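Local coordinates for protein pectate lyase/Amb allergen (Acidovorax citrulli, PDB 4HWV) that probably cleaves pectate by calcium-dependent lyase chemistry and is a secreted enzyme of polysaccharide lyase family 1, at residues 195-200 with 240-245; 355-360 with 384-389; 126-131 with 142-147. One frame throughout, in Å; residues are numbered along the deposited sequence.

Contact 1 (195-200 with 240-245)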
ATOM      1  N   ILE A 195     -24.050  17.164  -8.971  1.00  3.83           N
ATOM      2  CA  ILE A 195     -22.834  17.020  -8.167  1.00  3.62           C
ATOM      3  C   ILE A 195     -21.631  16.870  -9.091  1.00  3.15           C
ATOM      4  O   ILE A 195     -21.695  16.131 -10.085  1.00  4.03           O
ATOM      5  CB  ILE A 195     -22.949  15.807  -7.217  1.00  4.16           C
ATOM      6  CG1 ILE A 195     -23.990  16.092  -6.124  1.00  4.90           C
ATOM      7  CG2 ILE A 195     -21.588  15.461  -6.603  1.00  4.98           C
ATOM      8  CD1 ILE A 195     -24.443  14.843  -5.354  1.00  5.34           C
ATOM      9  N   VAL A 196     -20.554  17.611  -8.784  1.00  2.49           N
ATOM     10  CA  VAL A 196     -19.313  17.554  -9.547  1.00  2.72           C
ATOM     11  C   VAL A 196     -18.181  17.205  -8.579  1.00  2.83           C
ATOM     12  O   VAL A 196     -18.075  17.795  -7.494  1.00  3.28           O
ATOM     13  CB  VAL A 196     -19.029  18.908 -10.225  1.00  3.31           C
ATOM     14  CG1 VAL A 196     -17.586  18.947 -10.774  1.00  4.48           C
ATOM     15  CG2 VAL A 196     -20.066  19.192 -11.313  1.00  4.15           C
ATOM     16  N   ILE A 197     -17.339  16.241  -8.971  1.00  2.53           N
ATOM     17  CA  ILE A 197     -16.222  15.811  -8.133  1.00  2.71           C
ATOM     18  C   ILE A 197     -14.986  15.752  -9.021  1.00  2.89           C
ATOM     19  O   ILE A 197     -14.985  15.012 -10.008  1.00  3.20           O
ATOM     20  CB  ILE A 197     -16.504  14.404  -7.495  1.00  3.40           C
ATOM     21  CG1 ILE A 197     -17.761  14.468  -6.606  1.00  3.97           C
ATOM     22  CG2 ILE A 197     -15.305  13.906  -6.711  1.00  4.08           C
ATOM     23  CD1 ILE A 197     -18.242  13.124  -6.109  1.00  4.47           C
ATOM     24  N   ARG A 198     -13.955  16.549  -8.712  1.00  2.73           N
ATOM     25  CA  ARG A 198     -12.762  16.625  -9.567  1.00  3.27           C
ATOM     26  C   ARG A 198     -11.474  16.754  -8.770  1.00  2.88           C
ATOM     27  O   ARG A 198     -11.444  17.342  -7.697  1.00  3.41           O
ATOM     28  CB  ARG A 198     -12.810  17.842 -10.507  1.00  3.77           C
ATOM     29  CG  ARG A 198     -14.116  17.992 -11.254  1.00  4.54           C
ATOM     30  CD  ARG A 198     -14.076  19.209 -12.149  1.00  4.49           C
ATOM     31  NE  ARG A 198     -13.311  18.981 -13.375  1.00  4.19           N
ATOM     32  CZ  ARG A 198     -13.024  19.936 -14.247  1.00  4.55           C
ATOM     33  NH1 ARG A 198     -13.327  21.206 -13.975  1.00  6.13           N
ATOM     34  NH2 ARG A 198     -12.413  19.622 -15.379  1.00  5.37           N
ATOM     35  N   ASN A 199     -10.395  16.222  -9.349  1.00  3.51           N
ATOM     36  CA  ASN A 199      -9.040  16.478  -8.895  1.00  3.11           C
ATOM     37  C   ASN A 199      -8.718  15.959  -7.501  1.00  2.73           C
ATOM     38  O   ASN A 199      -7.865  16.523  -6.824  1.00  3.51           O
ATOM     39  CB  ASN A 199      -8.685  17.965  -8.997  1.00  3.16           C
ATOM     40  CG  ASN A 199      -7.184  18.190  -9.019  1.00  3.30           C
ATOM     41  OD1 ASN A 199      -6.457  17.412  -9.640  1.00  3.88           O
ATOM     42  ND2 ASN A 199      -6.711  19.254  -8.356  1.00  4.18           N
ATOM     43  N   ILE A 200      -9.342  14.843  -7.110  1.00  3.05           N
ATOM     44  CA  ILE A 200      -9.109  14.241  -5.794  1.00  3.21           C
ATOM     45  C   ILE A 200      -8.574  12.829  -6.002  1.00  3.38           C
ATOM     46  O   ILE A 200      -8.988  12.110  -6.929  1.00  3.38           O
ATOM     47  CB  ILE A 200     -10.425  14.196  -4.983  1.00  3.34           C
ATOM     48  CG1 ILE A 200     -10.890  15.622  -4.702  1.00  4.10           C
ATOM     49  CG2 ILE A 200     -10.272  13.405  -3.670  1.00  3.97           C
ATOM     50  CD1 ILE A 200     -12.366  15.736  -4.387  1.00  4.45           C
ATOM     51  N   ASP A 240     -14.777  13.614 -12.574  1.00  2.91           N
ATOM     52  CA  ASP A 240     -13.799  13.937 -13.605  1.00  3.00           C
ATOM     53  C   ASP A 240     -12.397  14.184 -13.042  1.00  3.01           C
ATOM     54  O   ASP A 240     -12.231  14.917 -12.059  1.00  3.78           O
ATOM     55  CB  ASP A 240     -14.260  15.206 -14.341  1.00  3.73           C
ATOM     56  CG  ASP A 240     -13.249  15.679 -15.373  1.00  3.68           C
ATOM     57  OD1 ASP A 240     -13.152  15.073 -16.467  1.00  4.40           O
ATOM     58  OD2 ASP A 240     -12.540  16.670 -15.072  1.00  4.40           O
ATOM     59  N   HIS A 241     -11.379  13.600 -13.674  1.00  2.90           N
ATOM     60  CA  HIS A 241      -9.996  13.892 -13.300  1.00  2.73           C
ATOM     61  C   HIS A 241      -9.707  13.566 -11.836  1.00  2.68           C
ATOM     62  O   HIS A 241      -9.036  14.330 -11.127  1.00  2.99           O
ATOM     63  CB  HIS A 241      -9.624  15.354 -13.610  1.00  3.53           C
ATOM     64  CG  HIS A 241      -9.192  15.594 -15.024  1.00  3.40           C
ATOM     65  ND1 HIS A 241     -10.009  16.192 -15.957  1.00  4.08           N
ATOM     66  CD2 HIS A 241      -8.002  15.384 -15.640  1.00  5.13           C
ATOM     67  CE1 HIS A 241      -9.343  16.330 -17.095  1.00  5.08           C
ATOM     68  NE2 HIS A 241      -8.126  15.839 -16.933  1.00  5.45           N
ATOM     69  N   ASN A 242     -10.176  12.397 -11.390  1.00  2.87           N
ATOM     70  CA  ASN A 242      -9.844  11.893 -10.058  1.00  3.57           C
ATOM     71  C   ASN A 242      -9.036  10.620 -10.214  1.00  3.12           C
ATOM     72  O   ASN A 242      -8.973  10.025 -11.302  1.00  3.54           O
ATOM     73  CB  ASN A 242     -11.102  11.572  -9.238  1.00  3.44           C
ATOM     74  CG  ASN A 242     -12.031  12.754  -9.135  1.00  2.97           C
ATOM     75  OD1 ASN A 242     -11.764  13.699  -8.385  1.00  3.89           O
ATOM     76  ND2 ASN A 242     -13.134  12.711  -9.891  1.00  3.54           N
ATOM     77  N   THR A 243      -8.409  10.210  -9.117  1.00  3.35           N
ATOM     78  CA  THR A 243      -7.737   8.921  -9.063  1.00  3.71           C
ATOM     79  C   THR A 243      -8.405   8.106  -7.965  1.00  3.55           C
ATOM     80  O   THR A 243      -8.780   8.662  -6.932  1.00  4.26           O
ATOM     81  CB  THR A 243      -6.239   9.127  -8.797  1.00  3.80           C
ATOM     82  OG1 THR A 243      -5.698   9.852  -9.907  1.00  4.33           O
ATOM     83  CG2 THR A 243      -5.484   7.792  -8.632  1.00  4.96           C
ATOM     84  N   PHE A 244      -8.592   6.801  -8.197  1.00  3.01           N
ATOM     85  CA  PHE A 244      -9.243   5.902  -7.236  1.00  3.43           C
ATOM     86  C   PHE A 244      -8.434   4.624  -7.158  1.00  2.81           C
ATOM     87  O   PHE A 244      -8.034   4.092  -8.190  1.00  3.93           O
ATOM     88  CB  PHE A 244     -10.623   5.476  -7.732  1.00  3.76           C
ATOM     89  CG  PHE A 244     -11.608   6.601  -7.904  1.00  3.69           C
ATOM     90  CD1 PHE A 244     -11.638   7.360  -9.065  1.00  4.22           C
ATOM     91  CD2 PHE A 244     -12.573   6.834  -6.933  1.00  3.60           C
ATOM     92  CE1 PHE A 244     -12.583   8.367  -9.224  1.00  4.16           C
ATOM     93  CE2 PHE A 244     -13.517   7.826  -7.095  1.00  4.94           C
ATOM     94  CZ  PHE A 244     -13.515   8.600  -8.231  1.00  4.49           C
ATOM     95  N   SER A 245      -8.236   4.095  -5.948  1.00  3.17           N
ATOM     96  CA  SER A 245      -7.518   2.826  -5.779  1.00  3.60           C
ATOM     97  C   SER A 245      -7.774   2.247  -4.397  1.00  3.11           C
ATOM     98  O   SER A 245      -8.381   2.905  -3.549  1.00  3.73           O
ATOM     99  CB  SER A 245      -6.008   3.025  -5.923  1.00  4.51           C
ATOM    100  OG  SER A 245      -5.496   3.683  -4.794  1.00  4.70           O
TER
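Strand 192-198 runs parallel to strand 237-240 and the turns that follow lie side by side, with D240 N donating to I197 O (2.9 Å) and, past the bend, T243 N to I200 O. I197 O accepts a second bond: N242 ND2 reaches it at 3.0 Å, the carbonyl lying in the amide plane of N242 while the nitrogen sits above the carbonyl plane. N242 OD1 takes I200 N on a lone pair, 3.0 Å away, so the flat group is gripped at both ends and its rotation is fixed. N199 and H241 both have positive phi (65° and 59°), and these equivalent bends turn two successive coils of the right-handed parallel beta-helix of pectate lyases; N242, just after one bend, pairs with the coil before it, as N295 OD1 accepts from N242 N on the next. R198 lies alongside D240, pointing the same way. NE and NH2 both converge on D240 OD2, each at 3.0 Å, in a side-on salt bridge with planes 45° apart. H241 ND1 also donates to that oxygen, at 2.7 Å. D240 OD1 turns to S293 and N294, and R198 NH1 to the carbonyl of D19.

Contact 2 (355-360 with 384-389)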
ATOM      1  N   ASN A 355      -3.821  -4.353 -17.768  1.00  5.31           N
ATOM      2  CA  ASN A 355      -3.674  -5.337 -16.698  1.00  5.46           C
ATOM      3  C   ASN A 355      -2.945  -6.558 -17.242  1.00  5.56           C
ATOM      4  O   ASN A 355      -2.529  -6.586 -18.418  1.00  6.29           O
ATOM      5  CB  ASN A 355      -5.052  -5.732 -16.121  1.00  5.90           C
ATOM      6  CG  ASN A 355      -4.978  -6.228 -14.663  1.00  6.31           C
ATOM      7  OD1 ASN A 355      -3.897  -6.521 -14.154  1.00  7.32           O
ATOM      8  ND2 ASN A 355      -6.136  -6.360 -14.009  1.00  5.88           N
ATOM      9  N   THR A 356      -2.796  -7.559 -16.382  1.00  6.65           N
ATOM     10  CA  THR A 356      -2.314  -8.864 -16.789  1.00  7.60           C
ATOM     11  C   THR A 356      -3.248  -9.932 -16.250  1.00  7.87           C
ATOM     12  O   THR A 356      -3.910  -9.726 -15.235  1.00  7.80           O
ATOM     13  CB  THR A 356      -0.890  -9.119 -16.285  1.00  8.29           C
ATOM     14  OG1 THR A 356      -0.472 -10.426 -16.716  1.00  9.31           O
ATOM     15  CG2 THR A 356      -0.805  -9.035 -14.759  1.00  9.12           C
ATOM     16  N   ARG A 357      -3.273 -11.085 -16.914  1.00  8.90           N
ATOM     17  CA  ARG A 357      -4.008 -12.241 -16.417  1.00 10.53           C
ATOM     18  C   ARG A 357      -3.160 -13.096 -15.487  1.00 11.38           C
ATOM     19  O   ARG A 357      -3.666 -14.053 -14.919  1.00 12.61           O
ATOM     20  CB  ARG A 357      -4.511 -13.097 -17.587  1.00 11.84           C
ATOM     21  CG  ARG A 357      -5.620 -12.408 -18.407  1.00 14.14           C
ATOM     22  CD  ARG A 357      -6.258 -13.337 -19.443  1.00 16.52           C
ATOM     23  NE  ARG A 357      -6.947 -14.457 -18.808  1.00 18.98           N
ATOM     24  CZ  ARG A 357      -6.466 -15.698 -18.754  1.00 20.98           C
ATOM     25  NH1 ARG A 357      -5.297 -15.998 -19.322  1.00 21.33           N
ATOM     26  NH2 ARG A 357      -7.159 -16.648 -18.131  1.00 22.00           N
ATOM     27  N   ASP A 358      -1.876 -12.761 -15.345  1.00 11.00           N
ATOM     28  CA  ASP A 358      -0.957 -13.516 -14.492  1.00 12.50           C
ATOM     29  C   ASP A 358      -1.571 -13.716 -13.105  1.00 13.24           C
ATOM     30  O   ASP A 358      -1.854 -12.742 -12.411  1.00 13.15           O
ATOM     31  CB  ASP A 358       0.365 -12.742 -14.387  1.00 14.55           C
ATOM     32  CG  ASP A 358       1.469 -13.528 -13.681  1.00 17.12           C
ATOM     33  OD1 ASP A 358       1.176 -14.351 -12.791  1.00 16.71           O
ATOM     34  OD2 ASP A 358       2.654 -13.304 -14.016  1.00 20.09           O
ATOM     35  N   ALA A 359      -1.762 -14.971 -12.703  1.00 14.44           N
ATOM     36  CA  ALA A 359      -2.518 -15.284 -11.497  1.00 16.24           C
ATOM     37  C   ALA A 359      -1.782 -14.849 -10.236  1.00 16.73           C
ATOM     38  O   ALA A 359      -2.371 -14.806  -9.144  1.00 17.73           O
ATOM     39  CB  ALA A 359      -2.840 -16.778 -11.442  1.00 16.79           C
ATOM     40  N   SER A 360      -0.505 -14.508 -10.375  1.00 16.58           N
ATOM     41  CA  SER A 360       0.276 -14.073  -9.221  1.00 17.31           C
ATOM     42  C   SER A 360       0.210 -12.569  -8.978  1.00 16.23           C
ATOM     43  O   SER A 360       0.686 -12.101  -7.946  1.00 17.09           O
ATOM     44  CB  SER A 360       1.737 -14.525  -9.342  1.00 18.19           C
ATOM     45  OG  SER A 360       2.442 -13.759 -10.311  1.00 18.90           O
ATOM     46  N   VAL A 384      -7.302  -2.035 -25.022  1.00  5.97           N
ATOM     47  CA  VAL A 384      -7.013  -2.977 -23.960  1.00  6.67           C
ATOM     48  C   VAL A 384      -5.602  -3.535 -24.139  1.00  6.98           C
ATOM     49  O   VAL A 384      -5.271  -4.086 -25.196  1.00  8.43           O
ATOM     50  CB  VAL A 384      -8.045  -4.150 -23.945  1.00  7.21           C
ATOM     51  CG1 VAL A 384      -7.764  -5.117 -22.789  1.00  8.17           C
ATOM     52  CG2 VAL A 384      -9.466  -3.617 -23.902  1.00  8.57           C
ATOM     53  N   SER A 385      -4.779  -3.358 -23.110  1.00  6.78           N
ATOM     54  CA  SER A 385      -3.485  -4.022 -23.025  0.50  6.69           C
ATOM     55  C   SER A 385      -3.591  -5.052 -21.921  1.00  7.19           C
ATOM     56  O   SER A 385      -3.674  -4.695 -20.747  1.00  7.67           O
ATOM     57  CB  SER A 385      -2.392  -3.027 -22.656  0.50  6.38           C
ATOM     58  OG  SER A 385      -1.176  -3.712 -22.401  0.50  6.62           O
ATOM     59  N   LEU A 386      -3.607  -6.320 -22.299  1.00  6.94           N
ATOM     60  CA  LEU A 386      -3.867  -7.392 -21.354  1.00  7.70           C
ATOM     61  C   LEU A 386      -2.792  -8.446 -21.542  1.00  9.04           C
ATOM     62  O   LEU A 386      -2.823  -9.211 -22.514  1.00 10.27           O
ATOM     63  CB  LEU A 386      -5.280  -7.952 -21.566  1.00  8.05           C
ATOM     64  CG  LEU A 386      -5.740  -9.017 -20.566  1.00  8.43           C
ATOM     65  CD1 LEU A 386      -5.501  -8.548 -19.137  1.00  8.64           C
ATOM     66  CD2 LEU A 386      -7.207  -9.315 -20.778  1.00  9.85           C
ATOM     67  N   ALA A 387      -1.824  -8.445 -20.628  1.00  9.31           N
ATOM     68  CA  ALA A 387      -0.708  -9.378 -20.674  1.00 11.06           C
ATOM     69  C   ALA A 387      -1.074 -10.706 -20.032  1.00 12.42           C
ATOM     70  O   ALA A 387      -2.184 -10.899 -19.548  1.00 11.90           O
ATOM     71  CB  ALA A 387       0.507  -8.768 -19.982  1.00 11.49           C
ATOM     72  N   GLY A 388      -0.123 -11.627 -20.025  1.00 15.26           N
ATOM     73  CA  GLY A 388      -0.342 -12.895 -19.360  1.00 17.99           C
ATOM     74  C   GLY A 388       0.687 -13.895 -19.838  1.00 20.11           C
ATOM     75  O   GLY A 388       0.948 -14.000 -21.039  1.00 20.25           O
ATOM     76  N   PRO A 389       1.303 -14.628 -18.898  1.00 22.06           N
ATOM     77  CA  PRO A 389       2.360 -15.571 -19.257  1.00 23.37           C
ATOM     78  C   PRO A 389       1.810 -16.855 -19.867  1.00 24.77           C
ATOM     79  O   PRO A 389       2.584 -17.600 -20.462  1.00 25.72           O
ATOM     80  CB  PRO A 389       3.012 -15.878 -17.904  1.00 23.81           C
ATOM     81  CG  PRO A 389       1.899 -15.721 -16.927  1.00 23.89           C
ATOM     82  CD  PRO A 389       1.129 -14.532 -17.437  1.00 23.10           C
TER
HETATM   83  O   HOH W   1      -0.630  -4.874 -19.893  1.00 12.19           O
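T356 has OG1 anti to its backbone N (chi1 180°), which leaves CG2 in the crowded position between N and the carbonyl carbon and lays the hydroxyl beside A387, 3.8 Å from OG1 to A387 CB. L386 also has CG anti to its N, and L386 CD1 comes within 3.6 Å of N355 O. The same methyl packs against R357 CG at 3.9 Å, the two side chains crossing obliquely. N355 and L386 lie on one face of the paired strands, T356 and A387 on the other. The backbones run parallel, 8° apart, and N355 is held by its neighbour through both its backbone polar groups: N355 N donates to S385 O, and A387 N to N355 O, at 3.0 Å. A water also donates to N355 O and is hydrogen-bonded to S385 OG. Two residues on, R357 N donates to A387 O.

These are the ends of strands 345-356 and 376-387, adjacent coils of the parallel beta-helix, and here the segment 355-360 leaves its strand through an ST turn and then an Asx turn. In the first, T356 OG1 accepts from D358 N at 3.1 Å; D358 OD1 then accepts from both S360 N and S360 OG, reached from the same face of the carboxylate, and the bond from S360 N makes the Asx turn. In the other segment G388 takes a backbone conformation (phi 163°) that calls for glycine, and P389 follows at once. Its ring lies across D358 at about a right angle, with D358 CB 3.6 Å from P389 CD. On the face of N355 and L386, W365 and L431 pack against L386, while N355 ND2 donates to the carbonyl of Y363.

Contact 3 (126-131 with 142-147)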
ATOM      1  N   LEU A 126     -14.921 -16.645  13.565  1.00  6.82           N
ATOM      2  CA  LEU A 126     -14.377 -17.716  12.738  1.00  7.49           C
ATOM      3  C   LEU A 126     -14.801 -19.086  13.285  1.00  7.84           C
ATOM      4  O   LEU A 126     -15.152 -19.977  12.520  1.00  8.79           O
ATOM      5  CB  LEU A 126     -12.845 -17.629  12.611  1.00  7.64           C
ATOM      6  CG  LEU A 126     -12.290 -16.309  12.048  1.00  7.74           C
ATOM      7  CD1 LEU A 126     -10.800 -16.456  11.737  1.00  8.64           C
ATOM      8  CD2 LEU A 126     -13.069 -15.881  10.820  1.00  8.14           C
ATOM      9  N   ALA A 127     -14.791 -19.241  14.610  1.00  8.14           N
ATOM     10  CA  ALA A 127     -15.164 -20.524  15.213  1.00  8.25           C
ATOM     11  C   ALA A 127     -16.638 -20.856  14.952  1.00  8.39           C
ATOM     12  O   ALA A 127     -17.014 -22.021  14.729  1.00 10.38           O
ATOM     13  CB  ALA A 127     -14.879 -20.522  16.716  1.00  8.52           C
ATOM     14  N   ALA A 128     -17.492 -19.840  14.996  1.00  8.35           N
ATOM     15  CA  ALA A 128     -18.940 -20.039  14.835  1.00  7.92           C
ATOM     16  C   ALA A 128     -19.341 -20.283  13.391  1.00  7.97           C
ATOM     17  O   ALA A 128     -20.223 -21.092  13.118  1.00  8.91           O
ATOM     18  CB  ALA A 128     -19.705 -18.830  15.382  1.00  9.44           C
ATOM     19  N   TYR A 129     -18.703 -19.569  12.466  1.00  7.40           N
ATOM     20  CA  TYR A 129     -19.249 -19.460  11.120  1.00  7.49           C
ATOM     21  C   TYR A 129     -18.424 -20.121  10.015  1.00  7.50           C
ATOM     22  O   TYR A 129     -18.849 -20.134   8.866  1.00  8.16           O
ATOM     23  CB  TYR A 129     -19.559 -17.990  10.782  1.00  6.59           C
ATOM     24  CG  TYR A 129     -20.476 -17.346  11.799  1.00  7.19           C
ATOM     25  CD1 TYR A 129     -21.644 -17.994  12.217  1.00  7.18           C
ATOM     26  CD2 TYR A 129     -20.163 -16.121  12.367  1.00  7.08           C
ATOM     27  CE1 TYR A 129     -22.488 -17.421  13.167  1.00  7.43           C
ATOM     28  CE2 TYR A 129     -20.978 -15.545  13.319  1.00  7.27           C
ATOM     29  CZ  TYR A 129     -22.137 -16.202  13.731  1.00  6.66           C
ATOM     30  OH  TYR A 129     -22.947 -15.605  14.679  1.00  7.48           O
ATOM     31  N   ARG A 130     -17.278 -20.698  10.359  1.00  7.82           N
ATOM     32  CA  ARG A 130     -16.517 -21.474   9.376  1.00  7.94           C
ATOM     33  C   ARG A 130     -17.419 -22.553   8.757  1.00  8.31           C
ATOM     34  O   ARG A 130     -18.331 -23.082   9.416  1.00  8.22           O
ATOM     35  CB  ARG A 130     -15.270 -22.108  10.003  1.00  9.90           C
ATOM     36  CG  ARG A 130     -15.575 -23.137  11.074  1.00 10.69           C
ATOM     37  CD  ARG A 130     -14.305 -23.685  11.738  1.00 12.51           C
ATOM     38  NE  ARG A 130     -14.651 -24.662  12.771  1.00 13.88           N
ATOM     39  CZ  ARG A 130     -14.906 -25.948  12.546  1.00 14.70           C
ATOM     40  NH1 ARG A 130     -14.811 -26.445  11.315  1.00 15.11           N
ATOM     41  NH2 ARG A 130     -15.245 -26.744  13.558  1.00 16.01           N
ATOM     42  N   PRO A 131     -17.194 -22.871   7.477  1.00  8.96           N
ATOM     43  CA  PRO A 131     -18.094 -23.833   6.818  1.00  9.66           C
ATOM     44  C   PRO A 131     -18.214 -25.179   7.545  1.00  9.88           C
ATOM     45  O   PRO A 131     -19.306 -25.754   7.567  1.00 10.07           O
ATOM     46  CB  PRO A 131     -17.457 -24.008   5.435  1.00 10.95           C
ATOM     47  CG  PRO A 131     -16.800 -22.693   5.179  1.00 11.47           C
ATOM     48  CD  PRO A 131     -16.217 -22.296   6.530  1.00 10.17           C
ATOM     49  N   GLY A 142     -26.844 -14.961  15.313  1.00  8.72           N
ATOM     50  CA  GLY A 142     -26.353 -15.236  16.649  1.00  8.86           C
ATOM     51  C   GLY A 142     -25.352 -14.198  17.125  1.00  8.69           C
ATOM     52  O   GLY A 142     -25.039 -13.216  16.438  1.00  8.53           O
ATOM     53  N   LYS A 143     -24.804 -14.464  18.299  1.00  9.16           N
ATOM     54  CA  LYS A 143     -24.045 -13.485  19.050  1.00  9.16           C
ATOM     55  C   LYS A 143     -22.825 -12.897  18.314  1.00  8.13           C
ATOM     56  O   LYS A 143     -22.710 -11.683  18.248  1.00  7.41           O
ATOM     57  CB  LYS A 143     -23.673 -14.048  20.430  1.00 10.73           C
ATOM     58  CG  LYS A 143     -22.684 -13.204  21.211  1.00 12.51           C
ATOM     59  CD  LYS A 143     -22.468 -13.797  22.592  1.00 14.12           C
ATOM     60  CE  LYS A 143     -21.373 -13.077  23.327  1.00 15.45           C
ATOM     61  NZ  LYS A 143     -21.228 -13.660  24.689  1.00 16.34           N
ATOM     62  N   PRO A 144     -21.913 -13.723  17.765  1.00  8.40           N
ATOM     63  CA  PRO A 144     -20.758 -13.063  17.124  1.00  8.22           C
ATOM     64  C   PRO A 144     -21.175 -12.235  15.904  1.00  7.07           C
ATOM     65  O   PRO A 144     -20.587 -11.182  15.673  1.00  6.50           O
ATOM     66  CB  PRO A 144     -19.844 -14.238  16.732  1.00  8.79           C
ATOM     67  CG  PRO A 144     -20.285 -15.382  17.601  1.00  9.83           C
ATOM     68  CD  PRO A 144     -21.763 -15.191  17.826  1.00  9.50           C
ATOM     69  N   GLU A 145     -22.165 -12.689  15.146  1.00  7.12           N
ATOM     70  CA  GLU A 145     -22.641 -11.900  14.016  1.00  7.34           C
ATOM     71  C   GLU A 145     -23.326 -10.610  14.458  1.00  7.65           C
ATOM     72  O   GLU A 145     -23.111  -9.553  13.874  1.00  7.82           O
ATOM     73  CB  GLU A 145     -23.548 -12.745  13.104  1.00  7.39           C
ATOM     74  CG  GLU A 145     -24.332 -11.923  12.073  1.00  7.56           C
ATOM     75  CD  GLU A 145     -23.450 -11.220  11.025  1.00  7.75           C
ATOM     76  OE1 GLU A 145     -22.212 -11.459  10.943  1.00  8.01           O
ATOM     77  OE2 GLU A 145     -24.031 -10.417  10.262  1.00  8.35           O
ATOM     78  N   ASP A 146     -24.149 -10.685  15.498  1.00  7.31           N
ATOM     79  CA  ASP A 146     -24.794  -9.475  16.010  1.00  7.58           C
ATOM     80  C   ASP A 146     -23.748  -8.495  16.550  1.00  6.57           C
ATOM     81  O   ASP A 146     -23.889  -7.270  16.414  1.00  7.19           O
ATOM     82  CB  ASP A 146     -25.829  -9.842  17.080  1.00  8.99           C
ATOM     83  CG  ASP A 146     -27.027 -10.570  16.496  1.00 10.41           C
ATOM     84  OD1 ASP A 146     -27.342 -10.345  15.311  1.00 11.39           O
ATOM     85  OD2 ASP A 146     -27.662 -11.344  17.225  1.00 12.48           O
ATOM     86  N   ALA A 147     -22.693  -9.024  17.172  1.00  6.70           N
ATOM     87  CA  ALA A 147     -21.626  -8.156  17.652  1.00  6.60           C
ATOM     88  C   ALA A 147     -20.856  -7.512  16.489  1.00  6.29           C
ATOM     89  O   ALA A 147     -20.594  -6.298  16.503  1.00  6.31           O
ATOM     90  CB  ALA A 147     -20.698  -8.903  18.585  1.00  7.28           C
TER
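Y129 points its ring edge at the first turn of helix 143-159, and its hydroxyl meets the backbone there. E145 N lies at the rim of the ring, near its plane, and donates to Y129 OH over 3.1 Å with an N-H...O angle of 146°. E145 CB sits beside the same oxygen, 3.3 Å from OH, and the glutamate side chain crosses the tyrosine at about a right angle, its carboxylate plane turned 78° from the ring. P144 fills the neighbouring side: P144 CD is 3.4 Å from Y129 OH, and P144 CB approaches Y129 CE2 at 3.8 Å, obliquely to the ring. On one face, A128 CB of the same helix stands over the centre of the ring, 3.7 Å above the plane. That methyl also reaches across to P144 CG at 4.1 Å, so the alanine touches both the tyrosine and the proline.

CG of Y129 lies beside the backbone N, anti to the carbonyl carbon (chi1 -55°). The hydroxyl has a further bond, to the carbonyl of S141, and Y125 and W134 meet the ring edge-to-face. E145 sends its carboxylate elsewhere, to R148 in a salt bridge and to Y125 and Q211 in hydrogen bonds. G142, whose positive phi suits glycine, is the N-cap of helix 143-159, and P144 lies in the first turn. E145 N lies in that same turn, where amides lack partners within the helix, and Y129 supplies one: a side-chain hydrogen bond to a first-turn amide, joining helices 118-129 and 143-159, which pack outside the beta-helix.

Contacts 1 and 2 both belong to the parallel beta-helix, their centres 27 Å apart and their nearest atoms about 12 Å apart; each joins neighbouring coils, one deep in the fold and the other nearer its surface. Contact 3 stands apart, pairing helices 118-129 and 143-159, and lies 38 Å from contact 1 and 37 Å from contact 2, centre to centre. Along the chain the order is contact 3, contact 1, contact 2, none enclosing another. The calcium ion is bound by D227, D278 and D282. In contact 1 the side chain of I197 lies about 11 Å from that of D227, too far for contact, and contacts 2 and 3 are remote from the site.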